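Local structure of HP0420 homologue (Helicobacter felis, 3LW3) at residues G36-L49 and I90-I102. The protein is of unknown function but adopts a hotdog fold, a scaffold that in many relatives binds or hydrolyses acyl thioesters. Numbering follows the deposited sequence.
Sequences GKATVCLTPKEFML and IEIKQEIYFNATI
Cys41 lays its thiol over one face of the Tyr97 ring, SG standing 3.7 Å from the ring centroid and shifted toward the rim on the side of CZ. Turned anti to the backbone N (chi1 -176°), the sulfur runs mainly along its own strand in the direction of Leu42, and the tyrosine ring leans across to present its face. The methyl CG2 of Thr39 approaches the same ring at its edge, 4.0 Å from Tyr97 CD1. One pair further along this surface, Thr39 and Asn99 lie side by side, and the threonine hydroxyl donates to the amide oxygen, OG1 to OD1 2.8 Å, from somewhat outside the amide plane. Thr39 and Asn99, like Cys41 and Tyr97, form a non-hydrogen-bonded pair of the antiparallel strands, where close backbones (CA to CA 4.5 Å for Thr39 and Asn99) bring side chains together.

Backbone bonds alternate with these pairs: Ala38 with Ala100, Val40 with Phe98 and Leu42 with Ile96 each exchange two, and Ile102 N reaches Gly36 O at one end. The side chains of these three pairs form the apolar surface. Val40 CG2 rests 4.0 Å from Phe98 CB, while Leu42 CB meets the edge of the Phe98 ring in its plane.

Beyond the strands, Pro44 crosses Ile90 at about a right angle, CG to CG2 3.9 Å. The type II turn from Glu91 to Gln94 brings Ile92 CG2 against Leu49 CD2, also at 3.9 Å. Gln94 OE1 accepts the Glu91 N-H, bracing this turn.

Within the hotdog fold, Ala38, Phe98 and Ala100 face the central helix 57-72, and Phe98 also meets Phe124 edge to face. Strand 29-34 flanks 37-42, strand 109-118 borders 96-105, and Glu46 and Leu49 pack on Arg21 of the second subunit.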
loop_
_atom_site.group_PDB
_atom_site.type_symbol
_atom_site.label_atom_id
_atom_site.label_comp_id
_atom_site.label_asym_id
_atom_site.label_seq_id
_atom_site.Cartn_x
_atom_site.Cartn_y
_atom_site.Cartn_z
ATOM N N GLY B 36 12.120 -16.870 -6.243
ATOM C CA GLY B 36 11.930 -15.567 -6.875
ATOM C C GLY B 36 10.445 -15.158 -7.023
ATOM O O GLY B 36 10.152 -14.185 -7.738
ATOM N N LYS B 37 9.531 -15.904 -6.396
ATOM C CA LYS B 37 8.077 -15.628 -6.455
ATOM C C LYS B 37 7.448 -15.689 -5.063
ATOM O O LYS B 37 8.001 -16.270 -4.116
ATOM C CB LYS B 37 7.363 -16.673 -7.312
ATOM C CG LYS B 37 7.895 -16.782 -8.731
ATOM C CD LYS B 37 7.256 -17.952 -9.473
ATOM C CE LYS B 37 7.889 -18.146 -10.873
ATOM N NZ LYS B 37 7.411 -19.431 -11.511
ATOM N N ALA B 38 6.228 -15.161 -4.981
ATOM C CA ALA B 38 5.361 -15.333 -3.812
ATOM C C ALA B 38 3.931 -15.101 -4.227
ATOM O O ALA B 38 3.648 -14.340 -5.175
ATOM C CB ALA B 38 5.738 -14.370 -2.720
ATOM N N THR B 39 3.027 -15.719 -3.480
ATOM C CA THR B 39 1.578 -15.465 -3.653
ATOM C C THR B 39 0.990 -15.193 -2.288
ATOM O O THR B 39 1.258 -15.920 -1.332
ATOM C CB THR B 39 0.852 -16.667 -4.276
ATOM O OG1 THR B 39 1.316 -16.896 -5.598
ATOM C CG2 THR B 39 -0.608 -16.460 -4.348
ATOM N N VAL B 40 0.195 -14.136 -2.193
ATOM C CA VAL B 40 -0.639 -13.888 -1.017
ATOM C C VAL B 40 -2.078 -13.773 -1.473
ATOM O O VAL B 40 -2.359 -13.453 -2.666
ATOM C CB VAL B 40 -0.191 -12.627 -0.241
ATOM C CG1 VAL B 40 1.328 -12.646 0.011
ATOM C CG2 VAL B 40 -0.618 -11.342 -0.951
ATOM N N CYS B 41 -3.005 -13.947 -0.540
ATOM C CA CYS B 41 -4.417 -13.874 -0.860
ATOM C C CYS B 41 -5.149 -12.892 0.066
ATOM O O CYS B 41 -5.100 -13.014 1.297
ATOM C CB CYS B 41 -5.062 -15.251 -0.763
ATOM S SG CYS B 41 -6.805 -15.188 -1.284
ATOM N N LEU B 42 -5.792 -11.903 -0.536
ATOM C CA LEU B 42 -6.579 -10.925 0.207
ATOM C C LEU B 42 -8.061 -11.206 0.062
ATOM O O LEU B 42 -8.588 -11.179 -1.033
ATOM C CB LEU B 42 -6.291 -9.518 -0.299
ATOM C CG LEU B 42 -7.184 -8.407 0.263
ATOM C CD1 LEU B 42 -6.938 -8.224 1.707
ATOM C CD2 LEU B 42 -6.982 -7.104 -0.495
ATOM N N THR B 43 -8.705 -11.468 1.188
ATOM C CA THR B 43 -10.170 -11.520 1.264
ATOM C C THR B 43 -10.648 -10.276 2.058
ATOM O O THR B 43 -10.508 -10.205 3.285
ATOM C CB THR B 43 -10.624 -12.896 1.808
ATOM O OG1 THR B 43 -9.769 -13.300 2.909
ATOM C CG2 THR B 43 -10.436 -13.948 0.718
ATOM N N PRO B 44 -11.073 -9.217 1.319
ATOM C CA PRO B 44 -11.207 -7.933 2.021
ATOM C C PRO B 44 -12.235 -7.970 3.137
ATOM O O PRO B 44 -13.264 -8.633 2.972
ATOM C CB PRO B 44 -11.658 -6.989 0.919
ATOM C CG PRO B 44 -11.054 -7.563 -0.336
ATOM C CD PRO B 44 -11.210 -9.050 -0.139
ATOM N N LYS B 45 -11.942 -7.255 4.222
ATOM C CA LYS B 45 -12.812 -7.156 5.414
ATOM C C LYS B 45 -13.472 -5.781 5.481
ATOM O O LYS B 45 -12.984 -4.805 4.867
ATOM C CB LYS B 45 -12.003 -7.387 6.689
ATOM C CG LYS B 45 -11.243 -8.759 6.734
ATOM C CD LYS B 45 -12.175 -9.895 6.307
ATOM C CE LYS B 45 -11.444 -11.282 6.420
ATOM N NZ LYS B 45 -10.136 -11.354 5.642
ATOM N N GLU B 46 -14.589 -5.692 6.207
ATOM C CA GLU B 46 -15.296 -4.423 6.319
ATOM C C GLU B 46 -14.406 -3.252 6.714
ATOM O O GLU B 46 -14.560 -2.155 6.144
ATOM C CB GLU B 46 -16.481 -4.544 7.267
ATOM C CG GLU B 46 -17.647 -5.178 6.573
ATOM C CD GLU B 46 -18.743 -5.655 7.539
ATOM O OE1 GLU B 46 -18.988 -4.944 8.556
ATOM O OE2 GLU B 46 -19.342 -6.740 7.279
ATOM N N PHE B 47 -13.456 -3.468 7.630
ATOM C CA PHE B 47 -12.560 -2.381 8.042
ATOM C C PHE B 47 -11.673 -1.824 6.929
ATOM O O PHE B 47 -11.062 -0.782 7.097
ATOM C CB PHE B 47 -11.737 -2.727 9.265
ATOM C CG PHE B 47 -10.719 -3.788 9.046
ATOM C CD1 PHE B 47 -9.446 -3.461 8.522
ATOM C CD2 PHE B 47 -11.004 -5.115 9.368
ATOM C CE1 PHE B 47 -8.475 -4.463 8.346
ATOM C CE2 PHE B 47 -10.034 -6.113 9.171
ATOM C CZ PHE B 47 -8.767 -5.773 8.678
ATOM N N MET B 48 -11.559 -2.578 5.828
ATOM C CA MET B 48 -10.729 -2.182 4.663
ATOM C C MET B 48 -11.435 -1.315 3.628
ATOM O O MET B 48 -10.800 -0.841 2.651
ATOM C CB MET B 48 -10.232 -3.443 3.952
ATOM C CG MET B 48 -9.299 -4.276 4.795
ATOM S SD MET B 48 -8.742 -5.749 3.935
ATOM C CE MET B 48 -7.686 -6.457 5.146
ATOM N N LEU B 49 -12.732 -1.070 3.821
ATOM C CA LEU B 49 -13.528 -0.329 2.827
ATOM C C LEU B 49 -13.252 1.168 2.821
ATOM O O LEU B 49 -13.097 1.795 3.885
ATOM C CB LEU B 49 -15.018 -0.536 3.110
ATOM C CG LEU B 49 -15.507 -1.952 2.822
ATOM C CD1 LEU B 49 -16.920 -2.127 3.370
ATOM C CD2 LEU B 49 -15.434 -2.326 1.347
ATOM N N ILE B 90 -12.777 -3.358 -5.900
ATOM C CA ILE B 90 -12.957 -4.648 -5.251
ATOM C C ILE B 90 -13.961 -4.470 -4.096
ATOM O O ILE B 90 -13.932 -3.425 -3.390
ATOM C CB ILE B 90 -11.553 -5.165 -4.739
ATOM C CG1 ILE B 90 -10.538 -5.249 -5.869
ATOM C CG2 ILE B 90 -11.661 -6.498 -4.090
ATOM C CD1 ILE B 90 -11.001 -5.966 -7.070
ATOM N N GLU B 91 -14.823 -5.460 -3.905
ATOM C CA GLU B 91 -15.792 -5.502 -2.799
ATOM C C GLU B 91 -15.377 -6.537 -1.789
ATOM O O GLU B 91 -14.603 -7.465 -2.111
ATOM C CB GLU B 91 -17.191 -5.895 -3.327
ATOM C CG GLU B 91 -17.784 -4.926 -4.310
ATOM C CD GLU B 91 -19.053 -5.505 -4.941
ATOM O OE1 GLU B 91 -18.997 -5.939 -6.113
ATOM O OE2 GLU B 91 -20.083 -5.545 -4.237
ATOM N N ILE B 92 -15.938 -6.450 -0.571
ATOM C CA ILE B 92 -15.728 -7.518 0.401
ATOM C C ILE B 92 -16.211 -8.830 -0.182
ATOM O O ILE B 92 -17.022 -8.855 -1.099
ATOM C CB ILE B 92 -16.430 -7.220 1.744
ATOM C CG1 ILE B 92 -17.903 -6.956 1.495
ATOM C CG2 ILE B 92 -15.717 -6.063 2.499
ATOM C CD1 ILE B 92 -18.714 -6.881 2.796
ATOM N N LYS B 93 -15.655 -9.919 0.329
ATOM C CA LYS B 93 -15.982 -11.280 -0.130
ATOM C C LYS B 93 -15.241 -11.684 -1.382
ATOM O O LYS B 93 -15.133 -12.882 -1.643
ATOM C CB LYS B 93 -17.494 -11.531 -0.311
ATOM C CG LYS B 93 -18.314 -11.425 0.976
ATOM C CD LYS B 93 -19.754 -11.874 0.704
ATOM C CE LYS B 93 -20.733 -11.452 1.807
ATOM N NZ LYS B 93 -22.164 -11.957 1.600
ATOM N N GLN B 94 -14.695 -10.733 -2.147
ATOM C CA GLN B 94 -13.891 -11.148 -3.296
ATOM C C GLN B 94 -12.516 -11.637 -2.851
ATOM O O GLN B 94 -11.788 -10.883 -2.234
ATOM C CB GLN B 94 -13.738 -9.994 -4.299
ATOM C CG GLN B 94 -15.022 -9.569 -5.007
ATOM C CD GLN B 94 -14.724 -8.574 -6.125
ATOM O OE1 GLN B 94 -15.017 -7.367 -5.998
ATOM N NE2 GLN B 94 -14.124 -9.066 -7.234
ATOM N N GLU B 95 -12.135 -12.850 -3.237
ATOM C CA GLU B 95 -10.764 -13.346 -3.013
ATOM C C GLU B 95 -9.826 -12.850 -4.101
ATOM O O GLU B 95 -9.985 -13.219 -5.269
ATOM C CB GLU B 95 -10.731 -14.870 -3.081
ATOM C CG GLU B 95 -11.404 -15.503 -1.928
ATOM C CD GLU B 95 -11.149 -17.000 -1.884
ATOM O OE1 GLU B 95 -10.515 -17.569 -2.839
ATOM O OE2 GLU B 95 -11.570 -17.580 -0.867
ATOM N N ILE B 96 -8.850 -12.036 -3.730
ATOM C CA ILE B 96 -7.834 -11.555 -4.723
ATOM C C ILE B 96 -6.455 -12.200 -4.492
ATOM O O ILE B 96 -5.872 -11.994 -3.408
ATOM C CB ILE B 96 -7.658 -10.032 -4.620
ATOM C CG1 ILE B 96 -9.018 -9.338 -4.578
ATOM C CG2 ILE B 96 -6.857 -9.505 -5.785
ATOM C CD1 ILE B 96 -9.886 -9.665 -5.833
ATOM N N TYR B 97 -5.959 -12.972 -5.464
ATOM C CA TYR B 97 -4.605 -13.573 -5.368
ATOM C C TYR B 97 -3.556 -12.648 -5.995
ATOM O O TYR B 97 -3.664 -12.269 -7.176
ATOM C CB TYR B 97 -4.592 -14.931 -6.072
ATOM C CG TYR B 97 -5.286 -15.985 -5.260
ATOM C CD1 TYR B 97 -4.601 -16.709 -4.288
ATOM C CD2 TYR B 97 -6.650 -16.206 -5.428
ATOM C CE1 TYR B 97 -5.225 -17.677 -3.517
ATOM C CE2 TYR B 97 -7.294 -17.143 -4.659
ATOM C CZ TYR B 97 -6.573 -17.888 -3.726
ATOM O OH TYR B 97 -7.230 -18.826 -2.960
ATOM N N PHE B 98 -2.558 -12.264 -5.196
ATOM C CA PHE B 98 -1.468 -11.454 -5.726
ATOM C C PHE B 98 -0.238 -12.310 -5.922
ATOM O O PHE B 98 0.301 -12.862 -4.955
ATOM C CB PHE B 98 -1.108 -10.302 -4.786
ATOM C CG PHE B 98 -2.231 -9.282 -4.637
ATOM C CD1 PHE B 98 -2.268 -8.129 -5.436
ATOM C CD2 PHE B 98 -3.251 -9.477 -3.708
ATOM C CE1 PHE B 98 -3.287 -7.206 -5.285
ATOM C CE2 PHE B 98 -4.303 -8.503 -3.585
ATOM C CZ PHE B 98 -4.276 -7.388 -4.348
ATOM N N ASN B 99 0.210 -12.395 -7.171
ATOM C CA ASN B 99 1.354 -13.230 -7.568
ATOM C C ASN B 99 2.527 -12.319 -7.942
ATOM O O ASN B 99 2.416 -11.563 -8.916
ATOM C CB ASN B 99 0.943 -14.090 -8.769
ATOM C CG ASN B 99 -0.276 -14.961 -8.475
ATOM O OD1 ASN B 99 -0.373 -15.563 -7.402
ATOM N ND2 ASN B 99 -1.239 -15.001 -9.409
ATOM N N ALA B 100 3.604 -12.384 -7.155
ATOM C CA ALA B 100 4.813 -11.564 -7.359
ATOM C C ALA B 100 5.875 -12.412 -8.057
ATOM O O ALA B 100 6.100 -13.591 -7.707
ATOM C CB ALA B 100 5.347 -11.118 -6.055
ATOM N N THR B 101 6.637 -11.783 -8.931
ATOM C CA THR B 101 7.779 -12.436 -9.585
ATOM C C THR B 101 8.898 -11.399 -9.721
ATOM O O THR B 101 8.683 -10.283 -10.227
ATOM C CB THR B 101 7.416 -12.972 -10.989
ATOM O OG1 THR B 101 6.265 -13.824 -10.940
ATOM C CG2 THR B 101 8.654 -13.722 -11.662
ATOM N N ILE B 102 10.112 -11.740 -9.301
ATOM C CA ILE B 102 11.245 -10.802 -9.480
ATOM C C ILE B 102 11.525 -10.687 -10.984
ATOM O O ILE B 102 11.587 -11.723 -11.687
ATOM C CB ILE B 102 12.532 -11.363 -8.829
ATOM C CG1 ILE B 102 12.370 -11.482 -7.286
ATOM C CG2 ILE B 102 13.710 -10.501 -9.178
ATOM C CD1 ILE B 102 13.428 -12.337 -6.653
#